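Local coordinates for leucine-rich repeat protein (Bacteroides thetaiotaomicron, PDB 4ECN), which is of unknown function but, as an extracellular leucine-rich repeat protein with DUF4458 domains, probably binds other proteins, at residues A[154-165]-A[215-226]; A[234-242]-A[256-264]. All coordinates share one frame; numbering follows the deposited sequence.

Interaction 1 of 2, residues A[154-165]-A[215-226]; sequences NIRYVDVTVMNS and TYQVVAYTTYSQ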
# COMPACT_ATOMS: atom_id res chain seq x y z
N ASN A 154 41.87 -24.49 17.39
CA ASN A 154 41.81 -23.83 16.07
C ASN A 154 40.52 -22.88 15.99
O ASN A 154 40.15 -22.42 14.90
CB ASN A 154 41.96 -24.76 14.80
CG ASN A 154 40.82 -25.61 14.25
OD1 ASN A 154 39.61 -25.33 14.41
ND2 ASN A 154 41.21 -26.62 13.45
N ILE A 155 39.96 -22.49 17.16
CA ILE A 155 39.05 -21.35 17.34
C ILE A 155 40.01 -20.17 17.51
O ILE A 155 40.79 -20.19 18.47
CB ILE A 155 38.01 -21.50 18.52
CG1 ILE A 155 36.90 -22.50 18.23
CG2 ILE A 155 37.41 -20.14 18.90
CD1 ILE A 155 36.02 -22.83 19.48
N ARG A 156 40.05 -19.21 16.59
CA ARG A 156 41.03 -18.13 16.71
C ARG A 156 40.43 -16.83 17.29
O ARG A 156 41.13 -16.11 18.01
CB ARG A 156 41.66 -17.84 15.34
CG ARG A 156 42.38 -19.05 14.75
CD ARG A 156 43.80 -19.22 15.24
NE ARG A 156 44.35 -20.48 14.76
CZ ARG A 156 44.47 -21.58 15.50
NH1 ARG A 156 44.10 -21.57 16.78
NH2 ARG A 156 44.97 -22.69 14.98
N TYR A 157 39.16 -16.54 16.96
CA TYR A 157 38.41 -15.35 17.38
C TYR A 157 36.98 -15.71 17.79
O TYR A 157 36.41 -16.68 17.28
CB TYR A 157 38.39 -14.30 16.26
CG TYR A 157 39.75 -13.73 15.98
CD1 TYR A 157 40.27 -12.67 16.73
CD2 TYR A 157 40.56 -14.27 14.98
CE1 TYR A 157 41.55 -12.18 16.50
CE2 TYR A 157 41.85 -13.78 14.74
CZ TYR A 157 42.34 -12.73 15.50
OH TYR A 157 43.60 -12.24 15.24
N VAL A 158 36.40 -14.91 18.70
CA VAL A 158 35.03 -15.12 19.15
C VAL A 158 34.30 -13.75 19.28
O VAL A 158 34.92 -12.71 19.46
CB VAL A 158 35.00 -15.92 20.48
CG1 VAL A 158 35.36 -15.05 21.68
CG2 VAL A 158 33.65 -16.59 20.69
N ASP A 159 32.95 -13.80 19.14
CA ASP A 159 32.01 -12.69 19.33
C ASP A 159 31.11 -13.07 20.45
O ASP A 159 30.45 -14.10 20.33
CB ASP A 159 31.19 -12.37 18.06
CG ASP A 159 31.92 -11.76 16.88
OD1 ASP A 159 32.87 -11.00 17.11
OD2 ASP A 159 31.49 -11.98 15.75
N VAL A 160 31.09 -12.34 21.57
CA VAL A 160 30.14 -12.78 22.58
C VAL A 160 29.16 -11.64 22.88
O VAL A 160 29.51 -10.46 22.86
CB VAL A 160 30.74 -13.40 23.89
CG1 VAL A 160 31.85 -14.40 23.58
CG2 VAL A 160 31.21 -12.35 24.88
N THR A 161 27.91 -12.05 23.10
CA THR A 161 26.80 -11.22 23.53
C THR A 161 26.55 -11.52 24.98
O THR A 161 26.29 -12.68 25.34
CB THR A 161 25.52 -11.46 22.69
OG1 THR A 161 25.82 -11.60 21.31
CG2 THR A 161 24.44 -10.39 22.93
N VAL A 162 26.63 -10.49 25.82
CA VAL A 162 26.33 -10.62 27.24
C VAL A 162 25.05 -9.90 27.50
O VAL A 162 24.81 -8.86 26.88
CB VAL A 162 27.46 -10.11 28.17
CG1 VAL A 162 28.70 -10.99 28.06
CG2 VAL A 162 27.78 -8.64 27.93
N MSE A 163 24.21 -10.42 28.40
CA MSE A 163 22.96 -9.74 28.74
C MSE A 163 22.94 -9.48 30.22
O MSE A 163 23.22 -10.38 31.00
CB MSE A 163 21.74 -10.56 28.32
CG MSE A 163 20.43 -9.78 28.36
SE MSE A 163 18.85 -10.93 28.17
CE MSE A 163 18.88 -11.82 29.96
N ASN A 164 22.64 -8.24 30.61
CA ASN A 164 22.53 -7.85 32.01
C ASN A 164 21.28 -8.55 32.56
O ASN A 164 20.17 -8.34 32.08
CB ASN A 164 22.51 -6.31 32.17
CG ASN A 164 22.46 -5.81 33.61
OD1 ASN A 164 21.60 -6.20 34.42
ND2 ASN A 164 23.33 -4.86 33.94
N SER A 165 21.49 -9.42 33.54
CA SER A 165 20.46 -10.25 34.15
C SER A 165 19.34 -9.42 34.86
O SER A 165 18.26 -9.98 35.08
CB SER A 165 21.09 -11.22 35.15
OG SER A 165 21.81 -12.20 34.43
N THR A 215 25.22 -8.06 37.02
CA THR A 215 25.26 -9.51 36.82
C THR A 215 24.86 -9.77 35.37
O THR A 215 23.92 -9.16 34.85
CB THR A 215 24.39 -10.23 37.85
OG1 THR A 215 24.90 -9.92 39.16
CG2 THR A 215 24.37 -11.75 37.66
N TYR A 216 25.61 -10.66 34.73
CA TYR A 216 25.43 -11.01 33.34
C TYR A 216 25.41 -12.49 33.10
O TYR A 216 25.83 -13.27 33.95
CB TYR A 216 26.59 -10.43 32.51
CG TYR A 216 26.70 -8.93 32.52
CD1 TYR A 216 27.27 -8.26 33.60
CD2 TYR A 216 26.33 -8.18 31.41
CE1 TYR A 216 27.38 -6.87 33.62
CE2 TYR A 216 26.44 -6.80 31.41
CZ TYR A 216 26.97 -6.15 32.51
OH TYR A 216 27.08 -4.79 32.51
N GLN A 217 25.03 -12.86 31.88
CA GLN A 217 25.11 -14.17 31.28
C GLN A 217 25.46 -14.03 29.81
O GLN A 217 24.93 -13.12 29.15
CB GLN A 217 23.81 -14.96 31.43
CG GLN A 217 23.55 -15.55 32.80
CD GLN A 217 22.27 -16.33 32.74
OE1 GLN A 217 21.16 -15.77 32.75
NE2 GLN A 217 22.41 -17.65 32.57
N VAL A 218 26.33 -14.92 29.28
CA VAL A 218 26.61 -14.93 27.85
C VAL A 218 25.36 -15.55 27.21
O VAL A 218 24.91 -16.61 27.66
CB VAL A 218 27.95 -15.63 27.47
CG1 VAL A 218 28.09 -15.76 25.96
CG2 VAL A 218 29.13 -14.84 28.03
N VAL A 219 24.75 -14.85 26.24
CA VAL A 219 23.49 -15.28 25.63
C VAL A 219 23.69 -15.69 24.13
O VAL A 219 22.77 -16.25 23.51
CB VAL A 219 22.38 -14.20 25.79
CG1 VAL A 219 22.00 -14.04 27.26
CG2 VAL A 219 22.76 -12.86 25.16
N ALA A 220 24.89 -15.45 23.56
CA ALA A 220 25.19 -15.83 22.18
C ALA A 220 26.67 -15.67 21.84
O ALA A 220 27.36 -14.83 22.43
CB ALA A 220 24.36 -15.00 21.20
N TYR A 221 27.15 -16.45 20.86
CA TYR A 221 28.53 -16.32 20.38
C TYR A 221 28.65 -16.76 18.91
O TYR A 221 27.83 -17.54 18.40
CB TYR A 221 29.55 -17.12 21.24
CG TYR A 221 29.41 -18.62 21.13
CD1 TYR A 221 30.06 -19.33 20.13
CD2 TYR A 221 28.56 -19.32 21.98
CE1 TYR A 221 29.88 -20.70 19.97
CE2 TYR A 221 28.37 -20.70 21.84
CZ TYR A 221 29.04 -21.38 20.84
OH TYR A 221 28.88 -22.74 20.71
N THR A 222 29.71 -16.27 18.26
CA THR A 222 30.15 -16.63 16.93
C THR A 222 31.65 -16.90 17.04
O THR A 222 32.39 -16.01 17.47
CB THR A 222 29.77 -15.58 15.88
OG1 THR A 222 28.36 -15.38 15.91
CG2 THR A 222 30.16 -16.00 14.49
N THR A 223 32.08 -18.13 16.72
CA THR A 223 33.51 -18.48 16.74
C THR A 223 34.08 -18.39 15.30
O THR A 223 33.35 -18.63 14.33
CB THR A 223 33.78 -19.86 17.38
OG1 THR A 223 32.90 -20.82 16.80
CG2 THR A 223 33.61 -19.85 18.89
N TYR A 224 35.38 -18.05 15.18
CA TYR A 224 36.07 -17.91 13.90
C TYR A 224 37.41 -18.67 13.84
O TYR A 224 38.13 -18.75 14.83
CB TYR A 224 36.37 -16.44 13.61
CG TYR A 224 35.15 -15.55 13.57
CD1 TYR A 224 34.41 -15.40 12.40
CD2 TYR A 224 34.74 -14.85 14.70
CE1 TYR A 224 33.26 -14.61 12.37
CE2 TYR A 224 33.60 -14.05 14.68
CZ TYR A 224 32.87 -13.93 13.51
OH TYR A 224 31.75 -13.13 13.50
N SER A 225 37.75 -19.18 12.64
CA SER A 225 39.02 -19.83 12.34
C SER A 225 39.83 -18.93 11.41
O SER A 225 39.25 -18.39 10.47
CB SER A 225 38.81 -21.22 11.73
OG SER A 225 38.17 -21.15 10.47
N GLN A 226 41.13 -18.72 11.70
CA GLN A 226 42.00 -17.87 10.88
C GLN A 226 42.98 -18.74 10.10
O GLN A 226 43.60 -19.64 10.68
CB GLN A 226 42.76 -16.84 11.76
CG GLN A 226 43.44 -15.68 11.00
CD GLN A 226 42.57 -14.45 10.77
OE1 GLN A 226 41.92 -13.91 11.67
NE2 GLN A 226 42.65 -13.90 9.57
O HOH W 1 20.59 -13.13 32.05

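Interaction 2 of 2, residues A[234-242]-A[256-264]; sequences LETQSVRGE and NVPIQLKET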
# COMPACT_ATOMS: atom_id res chain seq x y z
N LEU A 234 32.80 -20.32 12.25
CA LEU A 234 32.80 -21.73 12.65
C LEU A 234 31.38 -22.17 13.03
O LEU A 234 30.92 -23.21 12.56
CB LEU A 234 33.77 -21.97 13.81
CG LEU A 234 35.25 -21.88 13.43
CD1 LEU A 234 36.13 -21.88 14.66
CD2 LEU A 234 35.65 -23.04 12.56
N GLU A 235 30.68 -21.36 13.86
CA GLU A 235 29.30 -21.58 14.32
C GLU A 235 28.75 -20.33 15.00
O GLU A 235 29.50 -19.47 15.45
CB GLU A 235 29.18 -22.78 15.28
CG GLU A 235 29.71 -22.53 16.69
CD GLU A 235 29.46 -23.62 17.70
OE1 GLU A 235 28.47 -24.38 17.54
OE2 GLU A 235 30.23 -23.70 18.68
N THR A 236 27.43 -20.27 15.13
CA THR A 236 26.72 -19.21 15.82
C THR A 236 25.70 -19.91 16.68
O THR A 236 24.95 -20.75 16.17
CB THR A 236 26.14 -18.15 14.85
OG1 THR A 236 27.17 -17.63 14.01
CG2 THR A 236 25.54 -16.98 15.58
N GLN A 237 25.70 -19.63 17.98
CA GLN A 237 24.75 -20.28 18.86
C GLN A 237 24.12 -19.32 19.84
O GLN A 237 24.79 -18.40 20.32
CB GLN A 237 25.42 -21.41 19.66
CG GLN A 237 26.05 -22.55 18.86
CD GLN A 237 25.12 -23.42 18.08
OE1 GLN A 237 23.94 -23.60 18.40
NE2 GLN A 237 25.66 -24.07 17.06
N SER A 238 22.84 -19.56 20.16
CA SER A 238 22.13 -18.89 21.24
C SER A 238 22.31 -19.77 22.45
O SER A 238 22.05 -20.99 22.39
CB SER A 238 20.66 -18.64 20.91
OG SER A 238 20.09 -17.78 21.88
N VAL A 239 22.90 -19.21 23.51
CA VAL A 239 23.23 -19.97 24.71
C VAL A 239 22.79 -19.20 25.97
O VAL A 239 22.17 -18.14 25.88
CB VAL A 239 24.76 -20.28 24.76
CG1 VAL A 239 25.16 -21.30 23.68
CG2 VAL A 239 25.61 -19.02 24.67
N ARG A 240 23.11 -19.79 27.13
CA ARG A 240 22.94 -19.29 28.49
C ARG A 240 24.14 -19.74 29.30
O ARG A 240 24.14 -20.82 29.88
CB ARG A 240 21.60 -19.73 29.12
CG ARG A 240 20.36 -18.97 28.65
CD ARG A 240 20.39 -17.49 29.04
NE ARG A 240 19.14 -16.80 28.76
CZ ARG A 240 18.79 -16.32 27.57
NH1 ARG A 240 19.58 -16.49 26.52
NH2 ARG A 240 17.63 -15.68 27.42
N GLY A 241 25.20 -18.95 29.23
CA GLY A 241 26.43 -19.19 29.96
C GLY A 241 26.20 -18.96 31.44
O GLY A 241 25.26 -18.26 31.83
N GLU A 242 27.05 -19.57 32.26
CA GLU A 242 26.99 -19.45 33.72
C GLU A 242 27.15 -17.98 34.12
O GLU A 242 27.99 -17.27 33.57
CB GLU A 242 28.04 -20.33 34.38
CG GLU A 242 27.69 -21.81 34.31
CD GLU A 242 26.51 -22.19 35.17
OE1 GLU A 242 26.63 -22.11 36.42
OE2 GLU A 242 25.46 -22.56 34.60
N ASN A 256 31.98 -17.45 31.73
CA ASN A 256 31.64 -18.63 30.92
C ASN A 256 31.08 -18.36 29.48
O ASN A 256 29.99 -17.80 29.32
CB ASN A 256 30.61 -19.50 31.64
CG ASN A 256 30.34 -20.82 30.95
OD1 ASN A 256 29.18 -21.24 30.82
ND2 ASN A 256 31.41 -21.50 30.48
N VAL A 257 31.78 -18.89 28.46
CA VAL A 257 31.36 -18.91 27.06
C VAL A 257 31.19 -20.40 26.70
O VAL A 257 32.18 -21.07 26.41
CB VAL A 257 32.29 -18.12 26.11
CG1 VAL A 257 31.79 -18.19 24.67
CG2 VAL A 257 32.44 -16.67 26.55
N PRO A 258 29.95 -20.95 26.82
CA PRO A 258 29.74 -22.39 26.59
C PRO A 258 29.72 -22.79 25.10
O PRO A 258 28.67 -22.77 24.44
CB PRO A 258 28.36 -22.64 27.22
CG PRO A 258 27.66 -21.36 27.10
CD PRO A 258 28.70 -20.28 27.24
N ILE A 259 30.88 -23.26 24.60
CA ILE A 259 31.04 -23.68 23.21
C ILE A 259 30.30 -25.00 23.00
O ILE A 259 30.43 -25.91 23.81
CB ILE A 259 32.54 -23.76 22.83
CG1 ILE A 259 33.26 -22.40 23.08
CG2 ILE A 259 32.76 -24.27 21.39
CD1 ILE A 259 32.71 -21.16 22.33
N GLN A 260 29.49 -25.09 21.92
CA GLN A 260 28.64 -26.25 21.61
C GLN A 260 29.25 -27.21 20.60
O GLN A 260 28.96 -28.42 20.68
CB GLN A 260 27.29 -25.77 21.05
CG GLN A 260 26.49 -24.86 21.98
CD GLN A 260 26.11 -25.52 23.28
OE1 GLN A 260 25.52 -26.61 23.31
NE2 GLN A 260 26.41 -24.84 24.38
N LEU A 261 30.03 -26.68 19.62
CA LEU A 261 30.65 -27.41 18.50
C LEU A 261 29.56 -28.12 17.71
O LEU A 261 29.58 -29.34 17.56
CB LEU A 261 31.74 -28.41 18.96
CG LEU A 261 32.86 -27.88 19.85
CD1 LEU A 261 33.55 -29.01 20.57
CD2 LEU A 261 33.85 -27.05 19.07
N LYS A 262 28.55 -27.35 17.31
CA LYS A 262 27.41 -27.88 16.58
C LYS A 262 27.19 -27.12 15.26
O LYS A 262 27.90 -26.16 14.94
CB LYS A 262 26.13 -27.81 17.44
CG LYS A 262 26.15 -28.57 18.75
CD LYS A 262 24.86 -28.32 19.52
CE LYS A 262 24.85 -28.91 20.91
NZ LYS A 262 23.64 -28.52 21.67
N GLU A 263 26.20 -27.58 14.49
CA GLU A 263 25.82 -26.94 13.26
C GLU A 263 24.93 -25.78 13.64
O GLU A 263 24.12 -25.92 14.56
CB GLU A 263 25.14 -27.96 12.34
CG GLU A 263 25.20 -27.63 10.85
CD GLU A 263 25.01 -28.84 9.96
OE1 GLU A 263 23.87 -29.36 9.88
OE2 GLU A 263 26.01 -29.29 9.35
N THR A 264 25.10 -24.61 12.99
CA THR A 264 24.29 -23.43 13.27
C THR A 264 22.89 -23.73 12.82
O THR A 264 22.71 -24.23 11.71
CB THR A 264 24.88 -22.21 12.58
OG1 THR A 264 26.21 -22.09 13.03
CG2 THR A 264 24.13 -20.91 12.88
O HOH W 2 28.13 -16.45 31.03

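Interaction 1 of 2, residues A[154-165]-A[215-226]
Two successive backbone amides grip the carbonyl oxygen of Tyr224. Arg156 N lies 2.6 Å from Tyr224 O, nearly in line with the carbonyl bond, while Tyr157 N approaches the same Tyr224 O at 3.2 Å from well off that line, tilted from the carbonyl plane. One residue facing two in this way defines a classic beta bulge. Tyr224 N returns a bond to Tyr157 O, and the regular antiparallel pairing continues through Asp159 and Thr222, whose amides and carbonyls bond reciprocally. A second classic bulge follows, with Val219 and Ala220 both facing Thr161: Thr161 N donates to Ala220 O (2.9 Å) and Thr161 O accepts from Val219 N (2.8 Å), shifting the register by one residue.

On the face carrying Tyr157, Asp159 and Tyr224, the phenol of Tyr224 is held by its hydroxyl. With CG anti to the carbonyl carbon (chi1 -58°), the ring runs past Tyr157 to Asp159, where Tyr224 OH donates to Asp159 OD2 at 2.5 Å. It meets that oxygen on the syn side but tilted out of the carboxylate plane, the carboxylate standing steeply to the ring (75° between planes) and lying at its edge. The other oxygen, Asp159 OD1, is bonded to Gly175 N of the next strand, so both ends of the carboxylate are tied.

The face carrying Val158, Val160, Val162 and Val218 is mainly apolar. Val162 CG2 touches Tyr216 CD2 (3.8 Å), and Val162 CG1 meets Val218 CG2 (3.9 Å); on this face Val160 also packs against Val257 of strand 251-259. Near the end of the pair a water joins Ser165 OG to Gln217 OE1.

Eight bridged pairs and two bulges make a long antiparallel strand pair inside a mixed sheet, consistent with the beta-sandwich architecture of the Transthyretin clan, in which DUF4458 is placed.

Interaction 2 of 2, residues A[234-242]-A[256-264]
Glu235 places CG between its own backbone N and carbonyl carbon (chi1 75°) and then extends (chi2 173°), which carries its carboxylate to the chain that leaves strand 251-259. The two segments belong to one mixed beta-sheet of the DUF4458 beta domain without pairing as neighbouring strands; side chains of strand 230-238 and the loop after it bridge the gap.

The carboxylate captures consecutive amides where residues 260-262 turn. Leu261 N donates to Glu235 OE2 (3.1 Å) on its syn side, and Lys262 N reaches Glu235 OE1 (3.0 Å) from above the carboxylate plane. Gln237 NE2 grips the same Glu235 OE1 at 2.9 Å from the opposite face, so this oxygen is clasped between two donors. With Tyr221 and Tyr150 hydroxyls also bonded to OE2, the surroundings would probably stabilise a negative charge. Gln237 additionally makes a weak bond from NE2 to Glu263 O, and its CG lies against Gln260 CG.

One residue along from Glu235, Thr236 N donates to Thr264 OG1 (3.0 Å), just ahead of helix 266-280, while Thr236 OG1 turns to Lys272 of that helix.

Between Gln260 and Asn256 an apolar patch joins the segments. Val239 packs against the Pro258 ring, with Val239 CB 3.9 Å from Pro258 CG, and Val239 CG1 lies alongside the end of the Gln260 side chain, nearest to NE2. The amide of Gln260 is held by NE2 donating to Pro258 O and to Glu140. Gly241 CA then rests on Pro258 CD (3.7 Å).

At the far end Asn256, its CG anti to the backbone N (chi1 -173°), offers OD1 to the backbone. Glu242 N meets Asn256 OD1 almost straight, on a lone pair and in the carbonyl plane, at 3.1 Å, and a water donates to both Glu242 O and Asn256 O.

How the interactions relate
Interactions 1 and 2 have centres about 8 Å apart. Strand 214-227, one partner of interaction 1, also pairs on its other edge with strand 230-238, which carries the first segment of interaction 2. Tyr221, a member of interaction 1, joins them directly. Its OH lies 2.6 Å from Glu235 OE2 and 2.7 Å from Gln260 N, both probable hydrogen bonds, so it spans the two segments of interaction 2. Packing adds to this, as Val218 CG2 comes 3.3 Å from Asn256 O. Along the chain the contacts are in series, and residues 256-264 lead on to helix 266-280. The sodium site at Gln314 and Val317 takes no residue from either.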